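Local coordinates for lactaldehyde dehydrogenase (Methanocaldococcus jannaschii, PDB 3PQA), which catalyses the NAD-dependent oxidation of lactaldehyde to lactate, a step in the biosynthesis of coenzyme F420, at residues Gly394-Phe400 / Phe416-Asn422; Gly279-Glu285 / Ile374-Asn380; Arg428-Pro433 / Glu445-Tyr449. All blocks are in the same frame, centred on the assembly; numbering follows the deposited sequence.

Contact 1: Gly394-Phe400 / Phe416-Asn422; sequences GLHSAIF and FGGVVIN
The ring of Phe-416 takes Ser-397 CB over one face, 3.7 Å from its centroid, a CH-pi contact, while the Leu-395 carbonyl carbon lies at its edge, near the ring plane. The imidazole of His-396 meets Gly-418 obliquely, its CD2 3.5 Å from Gly-418 CA; the ring packs directly on this bare CA, an approach that suits glycine, which has no side chain. His-396 and Ser-397 are on strand 396-400, and Phe-416 comes just before strand 418-421; the two parallel strands are joined through helix 404-413 in a beta-alpha-beta unit of the aldehyde dehydrogenase fold. His-396 has its own tether, ND1 to the carbonyl of Ser-425, and its ring meets that of Phe-434 almost at right angles.

Between the strands the ladder runs regularly: Ser-397 gives its N-H to Gly-418 O and its carbonyl to Val-420 N, and Ile-399 repeats the pattern with Val-420 O and Asn-422 N, the last bond being nearly straight at 170°. Ser-397 and Ile-399 lie on one face of the sheet with Val-419 and Ile-421. There Ile-399 CG2 runs alongside Ile-421 CG1 at 3.6 Å, and helix 404-413 supplies Phe-410 and Ser-407 to cover them. Branched aliphatic residues suit such a buried strand pair. Beyond 418-421 the sheet continues into a parallel strand of the second subunit.

At the far end the Asn-422 side chain turns back, CG anti to its carbonyl carbon (chi1 -69°), and ND2 bonds to the carbonyl of Thr-401. The same amide brings OD1 to 3.2 Å from Phe-400 CA.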
loop_
_atom_site.group_PDB
_atom_site.type_symbol
_atom_site.label_atom_id
_atom_site.label_comp_id
_atom_site.label_asym_id
_atom_site.label_seq_id
_atom_site.Cartn_x
_atom_site.Cartn_y
_atom_site.Cartn_z
ATOM N N GLY B 394 -18.144 -0.142 21.908
ATOM C CA GLY B 394 -17.160 0.753 21.337
ATOM C C GLY B 394 -17.269 0.851 19.829
ATOM O O GLY B 394 -16.281 0.639 19.114
ATOM N N LEU B 395 -18.472 1.142 19.342
ATOM C CA LEU B 395 -18.687 1.304 17.902
ATOM C C LEU B 395 -18.315 2.717 17.407
ATOM O O LEU B 395 -17.174 2.937 17.002
ATOM C CB LEU B 395 -20.122 0.914 17.520
ATOM C CG LEU B 395 -20.381 0.777 16.017
ATOM C CD1 LEU B 395 -19.278 -0.048 15.328
ATOM C CD2 LEU B 395 -21.737 0.161 15.768
ATOM N N HIS B 396 -19.247 3.677 17.451
ATOM C CA HIS B 396 -18.928 5.053 17.045
ATOM C C HIS B 396 -19.104 6.065 18.178
ATOM O O HIS B 396 -19.935 5.885 19.062
ATOM C CB HIS B 396 -19.795 5.456 15.851
ATOM C CG HIS B 396 -19.212 5.092 14.517
ATOM N ND1 HIS B 396 -19.613 5.695 13.345
ATOM C CD2 HIS B 396 -18.249 4.202 14.170
ATOM C CE1 HIS B 396 -18.932 5.188 12.331
ATOM N NE2 HIS B 396 -18.093 4.281 12.808
ATOM N N SER B 397 -18.317 7.137 18.118
ATOM C CA SER B 397 -18.466 8.272 19.005
ATOM C C SER B 397 -18.350 9.532 18.154
ATOM O O SER B 397 -17.910 9.471 16.999
ATOM C CB SER B 397 -17.370 8.242 20.071
ATOM O OG SER B 397 -16.080 8.219 19.475
ATOM N N ALA B 398 -18.764 10.664 18.705
ATOM C CA ALA B 398 -18.662 11.923 17.957
ATOM C C ALA B 398 -18.364 13.041 18.914
ATOM O O ALA B 398 -18.725 12.961 20.101
ATOM C CB ALA B 398 -19.963 12.229 17.177
ATOM N N ILE B 399 -17.717 14.069 18.384
ATOM C CA ILE B 399 -17.413 15.286 19.129
ATOM C C ILE B 399 -17.624 16.519 18.254
ATOM O O ILE B 399 -17.185 16.565 17.099
ATOM C CB ILE B 399 -15.977 15.268 19.703
ATOM C CG1 ILE B 399 -15.687 16.595 20.409
ATOM C CG2 ILE B 399 -14.933 14.998 18.615
ATOM C CD1 ILE B 399 -14.595 16.534 21.391
ATOM N N PHE B 400 -18.289 17.517 18.826
ATOM C CA PHE B 400 -18.537 18.768 18.144
ATOM C C PHE B 400 -17.707 19.814 18.854
ATOM O O PHE B 400 -17.899 20.059 20.050
ATOM C CB PHE B 400 -20.030 19.106 18.187
ATOM C CG PHE B 400 -20.880 18.150 17.389
ATOM C CD1 PHE B 400 -21.281 16.936 17.934
ATOM C CD2 PHE B 400 -21.263 18.473 16.083
ATOM C CE1 PHE B 400 -22.047 16.040 17.187
ATOM C CE2 PHE B 400 -22.037 17.588 15.325
ATOM C CZ PHE B 400 -22.448 16.377 15.890
ATOM N N PHE B 416 -13.236 3.798 20.638
ATOM C CA PHE B 416 -14.258 3.476 19.640
ATOM C C PHE B 416 -13.631 3.088 18.312
ATOM O O PHE B 416 -12.508 3.517 17.993
ATOM C CB PHE B 416 -15.217 4.674 19.472
ATOM C CG PHE B 416 -16.115 4.863 20.659
ATOM C CD1 PHE B 416 -17.376 4.268 20.690
ATOM C CD2 PHE B 416 -15.668 5.577 21.785
ATOM C CE1 PHE B 416 -18.200 4.395 21.834
ATOM C CE2 PHE B 416 -16.480 5.709 22.922
ATOM C CZ PHE B 416 -17.747 5.134 22.932
ATOM N N GLY B 417 -14.362 2.294 17.529
ATOM C CA GLY B 417 -13.956 1.979 16.152
ATOM C C GLY B 417 -14.003 3.163 15.195
ATOM O O GLY B 417 -13.277 3.191 14.185
ATOM N N GLY B 418 -14.883 4.117 15.486
ATOM C CA GLY B 418 -14.982 5.338 14.700
ATOM C C GLY B 418 -15.173 6.552 15.591
ATOM O O GLY B 418 -15.888 6.508 16.590
ATOM N N VAL B 419 -14.509 7.639 15.223
ATOM C CA VAL B 419 -14.699 8.922 15.895
ATOM C C VAL B 419 -15.028 9.963 14.842
ATOM O O VAL B 419 -14.217 10.219 13.921
ATOM C CB VAL B 419 -13.438 9.389 16.637
ATOM C CG1 VAL B 419 -13.693 10.763 17.317
ATOM C CG2 VAL B 419 -13.000 8.341 17.664
ATOM N N VAL B 420 -16.195 10.586 14.989
ATOM C CA VAL B 420 -16.650 11.583 14.015
ATOM C C VAL B 420 -16.522 12.976 14.644
ATOM O O VAL B 420 -17.004 13.199 15.748
ATOM C CB VAL B 420 -18.116 11.316 13.590
ATOM C CG1 VAL B 420 -18.534 12.211 12.409
ATOM C CG2 VAL B 420 -18.320 9.844 13.222
ATOM N N ILE B 421 -15.868 13.896 13.940
ATOM C CA ILE B 421 -15.690 15.259 14.429
ATOM C C ILE B 421 -16.603 16.182 13.619
ATOM O O ILE B 421 -16.545 16.208 12.388
ATOM C CB ILE B 421 -14.202 15.697 14.359
ATOM C CG1 ILE B 421 -13.378 14.858 15.360
ATOM C CG2 ILE B 421 -14.066 17.213 14.616
ATOM C CD1 ILE B 421 -11.888 14.717 15.028
ATOM N N ASN B 422 -17.486 16.877 14.332
ATOM C CA ASN B 422 -18.453 17.815 13.749
ATOM C C ASN B 422 -19.545 17.211 12.849
ATOM O O ASN B 422 -20.182 17.902 12.059
ATOM C CB ASN B 422 -17.726 19.025 13.124
ATOM C CG ASN B 422 -17.099 19.912 14.185
ATOM O OD1 ASN B 422 -17.625 20.006 15.291
ATOM N ND2 ASN B 422 -15.966 20.554 13.866
#

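Contact 2: Gly279-Glu285 / Ile374-Asn380; sequences GMILVDE and IPIIRTN
Leu-282 CD2 meets Ile-377 CD1 at 3.8 Å, the two side chains lying side by side and pointing the same way from neighbouring strands. The other face of the sheet carries Ile-281, Val-283 and Ile-376, and there Val-283 CG1 reaches Ile-376 CG2 at 3.7 Å. The side chains of Ile-281 and Ile-374 cross, with CD1 of the former touching CG2 of the latter. Val-283 sets CG1 between its backbone N and carbonyl carbon (chi1 60°), which turns that methyl toward Ile-376. Beta-branched and aliphatic residues suit these buried faces, where their methyls pack against one another and against the covering helices.

The backbones that hold these side chains in step form a parallel ladder. Ile-281 N bonds to Pro-375 O, Ile-377 N to Ile-281 O at 2.8 Å, Val-283 N to Ile-377 O, Thr-379 N to Val-283 O, and Glu-285 N to Thr-379 O. Pro-375 has no N-H to give, but its ring packs its CG against Gly-279 O at 3.1 Å.

At the exposed end polar groups take over. One water accepts from Arg-378 NH2, at the edge of the guanidinium, and donates to Glu-285 O; a second joins Glu-285 OE2 to Arg-378 O. Salt bridges from NE to Glu-357 and from NH2 to Asp-289 fix the guanidinium.

Farther out, Ile-387 of helix 384-388 covers Met-280 and Leu-282, whereas Phe-295 and Ala-288 of helix 288-300 lie against Ile-281 and Val-283. Helices on both faces of a largely parallel sheet give the three-layer alpha/beta sandwich of the catalytic domain in aldehyde dehydrogenases.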
loop_
_atom_site.group_PDB
_atom_site.type_symbol
_atom_site.label_atom_id
_atom_site.label_comp_id
_atom_site.label_asym_id
_atom_site.label_seq_id
_atom_site.Cartn_x
_atom_site.Cartn_y
_atom_site.Cartn_z
ATOM N N GLY B 279 -26.690 7.376 20.907
ATOM C CA GLY B 279 -27.087 6.664 22.134
ATOM C C GLY B 279 -27.151 7.571 23.347
ATOM O O GLY B 279 -27.934 7.325 24.281
ATOM N N MET B 280 -26.301 8.591 23.370
ATOM C CA MET B 280 -26.354 9.607 24.436
ATOM C C MET B 280 -25.701 10.873 23.924
ATOM O O MET B 280 -24.833 10.817 23.044
ATOM C CB MET B 280 -25.684 9.099 25.744
ATOM C CG MET B 280 -24.156 8.865 25.721
ATOM S SD MET B 280 -23.437 8.222 27.287
ATOM C CE MET B 280 -22.960 6.542 26.805
ATOM N N ILE B 281 -26.141 12.016 24.440
ATOM C CA ILE B 281 -25.492 13.289 24.104
ATOM C C ILE B 281 -24.923 13.818 25.410
ATOM O O ILE B 281 -25.670 13.935 26.398
ATOM C CB ILE B 281 -26.480 14.330 23.482
ATOM C CG1 ILE B 281 -27.088 13.784 22.184
ATOM C CG2 ILE B 281 -25.789 15.697 23.243
ATOM C CD1 ILE B 281 -28.156 14.680 21.559
ATOM N N LEU B 282 -23.613 14.077 25.418
ATOM C CA LEU B 282 -22.947 14.778 26.509
ATOM C C LEU B 282 -22.755 16.225 26.075
ATOM O O LEU B 282 -22.211 16.488 25.004
ATOM C CB LEU B 282 -21.609 14.108 26.857
ATOM C CG LEU B 282 -21.623 12.582 26.982
ATOM C CD1 LEU B 282 -20.229 12.058 27.329
ATOM C CD2 LEU B 282 -22.633 12.155 28.035
ATOM N N VAL B 283 -23.219 17.161 26.896
ATOM C CA VAL B 283 -23.159 18.571 26.534
ATOM C C VAL B 283 -22.574 19.385 27.680
ATOM O O VAL B 283 -22.888 19.149 28.844
ATOM C CB VAL B 283 -24.552 19.116 26.062
ATOM C CG1 VAL B 283 -25.625 18.972 27.157
ATOM C CG2 VAL B 283 -24.440 20.559 25.557
ATOM N N ASP B 284 -21.691 20.320 27.345
ATOM C CA ASP B 284 -21.096 21.180 28.366
ATOM C C ASP B 284 -22.174 21.920 29.152
ATOM O O ASP B 284 -23.100 22.469 28.552
ATOM C CB ASP B 284 -20.140 22.190 27.746
ATOM C CG ASP B 284 -19.251 22.840 28.788
ATOM O OD1 ASP B 284 -18.148 22.315 29.016
ATOM O OD2 ASP B 284 -19.671 23.844 29.405
ATOM N N GLU B 285 -22.023 21.940 30.479
ATOM C CA GLU B 285 -22.937 22.649 31.386
ATOM C C GLU B 285 -23.250 24.054 30.913
ATOM O O GLU B 285 -24.402 24.513 31.017
ATOM C CB GLU B 285 -22.342 22.746 32.798
ATOM C CG GLU B 285 -22.424 21.449 33.586
ATOM C CD GLU B 285 -21.804 21.544 34.974
ATOM O OE1 GLU B 285 -21.428 22.663 35.395
ATOM O OE2 GLU B 285 -21.663 20.491 35.629
ATOM N N ILE B 374 -33.458 9.613 23.323
ATOM C CA ILE B 374 -32.172 10.286 23.483
ATOM C C ILE B 374 -31.977 10.856 24.893
ATOM O O ILE B 374 -32.643 11.837 25.265
ATOM C CB ILE B 374 -32.004 11.441 22.466
ATOM C CG1 ILE B 374 -32.402 11.004 21.042
ATOM C CG2 ILE B 374 -30.579 12.045 22.551
ATOM C CD1 ILE B 374 -31.605 9.788 20.480
ATOM N N PRO B 375 -31.063 10.249 25.672
ATOM C CA PRO B 375 -30.646 10.835 26.945
ATOM C C PRO B 375 -29.595 11.910 26.710
ATOM O O PRO B 375 -28.672 11.727 25.896
ATOM C CB PRO B 375 -30.032 9.661 27.692
ATOM C CG PRO B 375 -29.471 8.789 26.574
ATOM C CD PRO B 375 -30.387 8.963 25.398
ATOM N N ILE B 376 -29.761 13.029 27.409
ATOM C CA ILE B 376 -28.822 14.140 27.351
ATOM C C ILE B 376 -28.280 14.325 28.761
ATOM O O ILE B 376 -29.061 14.386 29.716
ATOM C CB ILE B 376 -29.510 15.446 26.889
ATOM C CG1 ILE B 376 -30.049 15.285 25.453
ATOM C CG2 ILE B 376 -28.527 16.634 26.989
ATOM C CD1 ILE B 376 -30.950 16.406 24.977
ATOM N N ILE B 377 -26.955 14.399 28.887
ATOM C CA ILE B 377 -26.303 14.542 30.177
ATOM C C ILE B 377 -25.477 15.807 30.154
ATOM O O ILE B 377 -24.586 15.953 29.310
ATOM C CB ILE B 377 -25.364 13.349 30.492
ATOM C CG1 ILE B 377 -26.120 12.016 30.454
ATOM C CG2 ILE B 377 -24.621 13.572 31.824
ATOM C CD1 ILE B 377 -26.232 11.402 29.042
ATOM N N ARG B 378 -25.768 16.739 31.058
ATOM C CA ARG B 378 -24.946 17.947 31.126
ATOM C C ARG B 378 -23.772 17.692 32.065
ATOM O O ARG B 378 -23.935 17.100 33.137
ATOM C CB ARG B 378 -25.760 19.194 31.524
ATOM C CG ARG B 378 -26.038 19.358 33.010
ATOM C CD ARG B 378 -26.809 20.647 33.259
ATOM N NE ARG B 378 -28.132 20.614 32.637
ATOM C CZ ARG B 378 -28.814 21.686 32.239
ATOM N NH1 ARG B 378 -30.012 21.540 31.680
ATOM N NH2 ARG B 378 -28.300 22.905 32.390
ATOM N N THR B 379 -22.579 18.093 31.647
ATOM C CA THR B 379 -21.394 17.809 32.427
ATOM C C THR B 379 -20.264 18.784 32.124
ATOM O O THR B 379 -20.408 19.657 31.273
ATOM C CB THR B 379 -20.921 16.342 32.208
ATOM O OG1 THR B 379 -19.873 16.048 33.132
ATOM C CG2 THR B 379 -20.431 16.137 30.795
ATOM N N ASN B 380 -19.142 18.637 32.818
ATOM C CA ASN B 380 -17.962 19.409 32.471
ATOM C C ASN B 380 -17.059 18.667 31.490
ATOM O O ASN B 380 -17.100 17.443 31.387
ATOM C CB ASN B 380 -17.199 19.829 33.720
ATOM C CG ASN B 380 -17.912 20.924 34.478
ATOM O OD1 ASN B 380 -18.249 21.972 33.912
ATOM N ND2 ASN B 380 -18.148 20.694 35.763
HETATM O O HOH W 1 -25.794 24.006 33.552
HETATM O O HOH W 2 -22.935 18.365 35.731
#

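Contact 3: Arg428-Pro433 / Glu445-Tyr449; sequences RQDNMP and EGVKY
Pro-433 lays its ring over the face of Tyr-449, with CB 3.6 Å from the ring centroid and just 3° off the normal, a CH-pi contact almost over the centre. Proline suits the place, since its rigid ring offers C-H groups to the aromatic face; CD also comes 3.5 Å from Tyr-449 OH. Asn-431 O sits at the edge of the same ring, near its plane, and Lys-448 CB lies over the opposite face. The phenol oxygen is hydrogen-bonded to Glu-115 of the second subunit and to Arg-113 of the third, so the tyrosine sits where three subunits meet.

Gln-429 to Met-432 form a type I beta turn, closed by Met-432 N to Gln-429 O, which meets the start of helix 447-453 where Gly-446 is the N-cap residue. Glycine suits this position: it takes the positive phi easily and lets the Met-432 carbonyl lie close to its CA. A water bridges the two segments, donating to Asp-430 O and accepting from Val-447 N, a first-turn amide of the helix.

Arg-428 stretches out, CG anti to the backbone N (chi1 177°), so that NH2 packs 3.5 Å from Gly-446 N, without a hydrogen bond. Asp-430, held through OD2 by Asn-145, puts OD1 over one guanidinium face, a long ionic contact with no N-H aimed at it. Glu-445 OE2 makes a salt bridge to Lys-150; OE1, 4.5 Å from Arg-428 NH2, is too far for one, the opposite charges being merely near each other with their planes 41° apart. Glu-445 N makes a weak hydrogen bond to OE2 of Glu-241, probably a catalytic residue.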
loop_
_atom_site.group_PDB
_atom_site.type_symbol
_atom_site.label_atom_id
_atom_site.label_comp_id
_atom_site.label_asym_id
_atom_site.label_seq_id
_atom_site.Cartn_x
_atom_site.Cartn_y
_atom_site.Cartn_z
ATOM N N ARG B 428 -21.338 7.161 8.174
ATOM C CA ARG B 428 -20.528 6.095 7.584
ATOM C C ARG B 428 -20.407 6.316 6.083
ATOM O O ARG B 428 -21.409 6.285 5.371
ATOM C CB ARG B 428 -21.135 4.710 7.844
ATOM C CG ARG B 428 -20.346 3.591 7.168
ATOM C CD ARG B 428 -21.168 2.338 7.035
ATOM N NE ARG B 428 -20.368 1.251 6.453
ATOM C CZ ARG B 428 -20.746 -0.021 6.376
ATOM N NH1 ARG B 428 -21.936 -0.421 6.852
ATOM N NH2 ARG B 428 -19.917 -0.910 5.839
ATOM N N GLN B 429 -19.191 6.552 5.601
ATOM C CA GLN B 429 -18.968 6.619 4.154
ATOM C C GLN B 429 -18.752 5.180 3.741
ATOM O O GLN B 429 -17.929 4.486 4.347
ATOM C CB GLN B 429 -17.756 7.490 3.825
ATOM C CG GLN B 429 -17.561 7.739 2.331
ATOM C CD GLN B 429 -16.594 8.866 2.098
ATOM O OE1 GLN B 429 -16.897 10.019 2.396
ATOM N NE2 GLN B 429 -15.405 8.536 1.601
ATOM N N ASP B 430 -19.494 4.700 2.740
ATOM C CA ASP B 430 -19.490 3.241 2.495
ATOM C C ASP B 430 -18.102 2.674 2.175
ATOM O O ASP B 430 -17.839 1.502 2.454
ATOM C CB ASP B 430 -20.541 2.803 1.447
ATOM C CG ASP B 430 -21.842 2.234 2.079
ATOM O OD1 ASP B 430 -21.967 2.104 3.308
ATOM O OD2 ASP B 430 -22.754 1.881 1.322
ATOM N N ASN B 431 -17.218 3.485 1.602
ATOM C CA ASN B 431 -15.857 3.001 1.260
ATOM C C ASN B 431 -14.802 3.090 2.378
ATOM O O ASN B 431 -13.623 2.791 2.146
ATOM C CB ASN B 431 -15.322 3.652 -0.031
ATOM C CG ASN B 431 -14.882 5.086 0.174
ATOM O OD1 ASN B 431 -15.289 5.736 1.122
ATOM N ND2 ASN B 431 -14.065 5.599 -0.754
ATOM N N MET B 432 -15.229 3.468 3.591
ATOM C CA MET B 432 -14.293 3.573 4.723
ATOM C C MET B 432 -14.263 2.258 5.512
ATOM O O MET B 432 -15.256 1.540 5.498
ATOM C CB MET B 432 -14.683 4.763 5.630
ATOM C CG MET B 432 -15.777 4.485 6.668
ATOM S SD MET B 432 -16.241 6.007 7.603
ATOM C CE MET B 432 -16.996 5.190 9.032
ATOM N N PRO B 433 -13.134 1.940 6.185
ATOM C CA PRO B 433 -13.195 0.730 7.031
ATOM C C PRO B 433 -14.144 1.008 8.180
ATOM O O PRO B 433 -14.090 2.082 8.777
ATOM C CB PRO B 433 -11.751 0.543 7.516
ATOM C CG PRO B 433 -11.107 1.894 7.384
ATOM C CD PRO B 433 -11.811 2.587 6.226
ATOM N N GLU B 445 -15.825 -3.876 7.925
ATOM C CA GLU B 445 -16.539 -3.912 6.660
ATOM C C GLU B 445 -16.271 -2.647 5.823
ATOM O O GLU B 445 -15.432 -1.808 6.179
ATOM C CB GLU B 445 -18.041 -4.201 6.864
ATOM C CG GLU B 445 -18.329 -5.645 7.301
ATOM C CD GLU B 445 -19.795 -6.078 7.102
ATOM O OE1 GLU B 445 -20.668 -5.241 6.784
ATOM O OE2 GLU B 445 -20.081 -7.272 7.308
ATOM N N GLY B 446 -16.966 -2.519 4.701
ATOM C CA GLY B 446 -16.429 -1.703 3.600
ATOM C C GLY B 446 -15.839 -2.750 2.665
ATOM O O GLY B 446 -15.050 -3.586 3.100
ATOM N N VAL B 447 -16.228 -2.705 1.391
ATOM C CA VAL B 447 -15.922 -3.770 0.410
ATOM C C VAL B 447 -14.471 -4.239 0.441
ATOM O O VAL B 447 -14.199 -5.441 0.575
ATOM C CB VAL B 447 -16.412 -3.368 -1.017
ATOM C CG1 VAL B 447 -15.831 -4.255 -2.110
ATOM C CG2 VAL B 447 -17.954 -3.403 -1.038
ATOM N N LYS B 448 -13.533 -3.299 0.380
ATOM C CA LYS B 448 -12.117 -3.653 0.297
ATOM C C LYS B 448 -11.669 -4.420 1.547
ATOM O O LYS B 448 -10.899 -5.386 1.458
ATOM C CB LYS B 448 -11.285 -2.381 0.118
ATOM C CG LYS B 448 -9.815 -2.640 -0.134
ATOM C CD LYS B 448 -9.033 -1.344 -0.090
ATOM C CE LYS B 448 -7.565 -1.636 -0.416
ATOM N NZ LYS B 448 -6.696 -0.436 -0.366
ATOM N N TYR B 449 -12.200 -3.998 2.693
ATOM C CA TYR B 449 -11.835 -4.566 3.984
ATOM C C TYR B 449 -12.493 -5.916 4.193
ATOM O O TYR B 449 -11.841 -6.836 4.673
ATOM C CB TYR B 449 -12.182 -3.572 5.107
ATOM C CG TYR B 449 -11.544 -2.233 4.779
ATOM C CD1 TYR B 449 -10.199 -2.016 5.042
ATOM C CD2 TYR B 449 -12.268 -1.227 4.123
ATOM C CE1 TYR B 449 -9.591 -0.801 4.697
ATOM C CE2 TYR B 449 -11.666 -0.013 3.777
ATOM C CZ TYR B 449 -10.335 0.177 4.068
ATOM O OH TYR B 449 -9.737 1.359 3.707
HETATM O O HOH W 3 -17.336 -0.316 0.528
#

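Contacts 1 and 2 belong to one sheet, in which strand 246-250 lies between strands 396-400 and 278-284; their centres are 15 Å apart and they do not touch. Contact 3 meets contact 1 directly, Met-432 CE packing 3.8 Å from His-396 CE1, whereas its centre lies 29 Å from that of contact 2. Contacts 1 and 3 both come close to the probable active site: the side chain of Leu-395 is about 4 Å from that of Cys-275, and the side chains of Glu-445 and Glu-241 are about 4 Å apart, Cys-275 and Glu-241 both being probably catalytic, as in relatives. Gly-279 of contact 2 is about 11 Å from the side chain of Cys-275. Contacts 1 and 3 also touch the second subunit, unlike contact 2.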